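Local coordinates for hypothetical protein TTHA1785 (Thermus thermophilus, PDB 2EPG) that probably joins RNA ends in tRNA splicing and RNA repair as a GTP- and manganese-dependent ligase of the RtcB family, at residues Phe344-Arg348 with Gly349-Leu353. Numbering follows the deposited sequence.
Sequences FEEHR and GRRVL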
loop_
_atom_site.group_PDB
_atom_site.type_symbol
_atom_site.label_atom_id
_atom_site.label_comp_id
_atom_site.label_asym_id
_atom_site.label_seq_id
_atom_site.Cartn_x
_atom_site.Cartn_y
_atom_site.Cartn_z
ATOM N N PHE A 344 6.149 6.752 11.280
ATOM C CA PHE A 344 6.512 8.013 11.896
ATOM C C PHE A 344 7.107 8.870 10.788
ATOM O O PHE A 344 8.038 8.457 10.106
ATOM C CB PHE A 344 7.529 7.815 13.020
ATOM C CG PHE A 344 6.920 7.279 14.292
ATOM C CD1 PHE A 344 6.923 5.913 14.562
ATOM C CD2 PHE A 344 6.326 8.144 15.207
ATOM C CE1 PHE A 344 6.339 5.420 15.743
ATOM C CE2 PHE A 344 5.745 7.666 16.379
ATOM C CZ PHE A 344 5.752 6.302 16.651
ATOM N N GLU A 345 6.568 10.070 10.617
ATOM C CA GLU A 345 7.031 10.972 9.570
ATOM C C GLU A 345 7.076 12.418 10.067
ATOM O O GLU A 345 6.479 12.752 11.092
ATOM C CB GLU A 345 6.093 10.876 8.363
ATOM C CG GLU A 345 6.012 9.494 7.731
ATOM C CD GLU A 345 4.987 9.408 6.604
ATOM O OE1 GLU A 345 4.237 10.396 6.357
ATOM O OE2 GLU A 345 4.929 8.336 5.964
ATOM N N GLU A 346 7.806 13.258 9.340
ATOM C CA GLU A 346 7.927 14.675 9.658
ATOM C C GLU A 346 6.859 15.438 8.894
ATOM O O GLU A 346 6.850 15.421 7.666
ATOM C CB GLU A 346 9.286 15.222 9.227
ATOM C CG GLU A 346 10.470 14.656 9.982
ATOM C CD GLU A 346 10.465 15.058 11.445
ATOM O OE1 GLU A 346 10.618 14.145 12.295
ATOM O OE2 GLU A 346 10.311 16.276 11.734
ATOM N N HIS A 347 5.970 16.094 9.639
ATOM C CA HIS A 347 4.879 16.912 9.093
ATOM C C HIS A 347 4.681 18.066 10.078
ATOM O O HIS A 347 4.675 17.856 11.294
ATOM C CB HIS A 347 3.577 16.115 8.997
ATOM C CG HIS A 347 3.633 14.966 8.042
ATOM N ND1 HIS A 347 3.610 15.129 6.670
ATOM C CD2 HIS A 347 3.704 13.631 8.260
ATOM C CE1 HIS A 347 3.662 13.944 6.088
ATOM N NE2 HIS A 347 3.718 13.017 7.031
ATOM N N ARG A 348 4.541 19.277 9.546
ATOM C CA ARG A 348 4.347 20.487 10.346
ATOM C C ARG A 348 5.519 20.682 11.304
ATOM O O ARG A 348 5.344 21.098 12.453
ATOM C CB ARG A 348 3.047 20.377 11.131
ATOM C CG ARG A 348 1.887 19.818 10.324
ATOM C CD ARG A 348 0.845 20.870 10.025
ATOM N NE ARG A 348 -0.172 20.379 9.105
ATOM C CZ ARG A 348 -1.397 20.024 9.471
ATOM N NH1 ARG A 348 -2.252 19.589 8.555
ATOM N NH2 ARG A 348 -1.765 20.100 10.744
ATOM N N GLY A 349 6.715 20.356 10.824
ATOM C CA GLY A 349 7.913 20.482 11.630
ATOM C C GLY A 349 7.988 19.548 12.824
ATOM O O GLY A 349 8.837 19.735 13.689
ATOM N N ARG A 350 7.112 18.548 12.895
ATOM C CA ARG A 350 7.127 17.620 14.034
ATOM C C ARG A 350 7.100 16.154 13.605
ATOM O O ARG A 350 6.773 15.827 12.461
ATOM C CB ARG A 350 5.929 17.871 14.952
ATOM C CG ARG A 350 5.980 19.184 15.722
ATOM C CD ARG A 350 4.730 19.409 16.576
ATOM N NE ARG A 350 3.535 19.676 15.775
ATOM C CZ ARG A 350 3.357 20.760 15.015
ATOM N NH1 ARG A 350 2.237 20.912 14.324
ATOM N NH2 ARG A 350 4.296 21.696 14.942
ATOM N N ARG A 351 7.448 15.270 14.534
ATOM C CA ARG A 351 7.427 13.848 14.249
ATOM C C ARG A 351 6.032 13.370 14.629
ATOM O O ARG A 351 5.599 13.541 15.769
ATOM C CB ARG A 351 8.479 13.132 15.090
ATOM C CG ARG A 351 8.409 11.606 15.058
ATOM C CD ARG A 351 9.595 11.041 15.847
ATOM N NE ARG A 351 9.275 9.818 16.574
ATOM C CZ ARG A 351 9.599 8.601 16.165
ATOM N NH1 ARG A 351 9.262 7.549 16.899
ATOM N NH2 ARG A 351 10.267 8.438 15.024
ATOM N N VAL A 352 5.307 12.803 13.673
ATOM C CA VAL A 352 3.971 12.315 13.967
ATOM C C VAL A 352 3.829 10.917 13.415
ATOM O O VAL A 352 4.608 10.506 12.567
ATOM C CB VAL A 352 2.877 13.232 13.358
ATOM C CG1 VAL A 352 2.947 14.613 13.986
ATOM C CG2 VAL A 352 3.046 13.324 11.853
ATOM N N LEU A 353 2.857 10.175 13.928
ATOM C CA LEU A 353 2.605 8.825 13.459
ATOM C C LEU A 353 1.418 8.897 12.495
ATOM O O LEU A 353 0.311 9.259 12.898
ATOM C CB LEU A 353 2.257 7.904 14.632
ATOM C CG LEU A 353 1.871 6.481 14.221
ATOM C CD1 LEU A 353 3.097 5.769 13.680
ATOM C CD2 LEU A 353 1.283 5.735 15.426
#
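Phe344 is sandwiched between two side chains of the 349-353 segment. The Arg351 guanidinium is stacked face to face with the ring, their planes within 2° of parallel. Their centres are 3.8 Å apart. This is a cation-pi stack, and Arg351 NH1 sits over the ring centre. Arg351 reaches it with CG anti to its own N (chi1 170°) and a bend at chi3 that turns the guanidinium over the ring. Leu353 takes the opposite face. Its CD1 makes a CH-pi contact 3.8 Å from the Phe344 ring centroid, almost on the ring normal. Leu294 of helix 288-321 touches both Phe344 and Leu353. Replacing Phe344 with an alanine would probably leave the Arg351 guanidinium without its stacking surface, freer to turn although Trp189 also touches Arg351, and would open a gap beside Leu353 CD1.

The backbone forms a two-residue beta hairpin. Strands 332-347 and 350-357 are joined by a type I' turn from His347 to Arg350. Arg348 and Gly349, both with positive phi, occupy its corners. Glu345 and Val352 form an antiparallel hydrogen-bonded pair, with Glu345 N to Val352 O at 2.8 Å and a nearly straight return bond from Val352 N to Glu345 O. His347 and Arg350 form the second hydrogen-bonded pair, next to the turn. His347 N donates to Arg350 O at 2.9 Å, and Arg350 N returns a bond to His347 O from above the carbonyl plane.

Glu345 and His347 share the other face of the hairpin with Val352. His347 NE2 donates to Glu345 OE1 at 2.8 Å. The bond lies near the imidazole plane and uses the anti lone pair of OE1. Arg356 forms a salt bridge with Glu345 OE2, so the buried carboxylate is held through both oxygens. Val352 CG2 packs against the edge of the imidazole, 3.7 Å from His347 CD2. Phe405 meets the same ring edge-to-face.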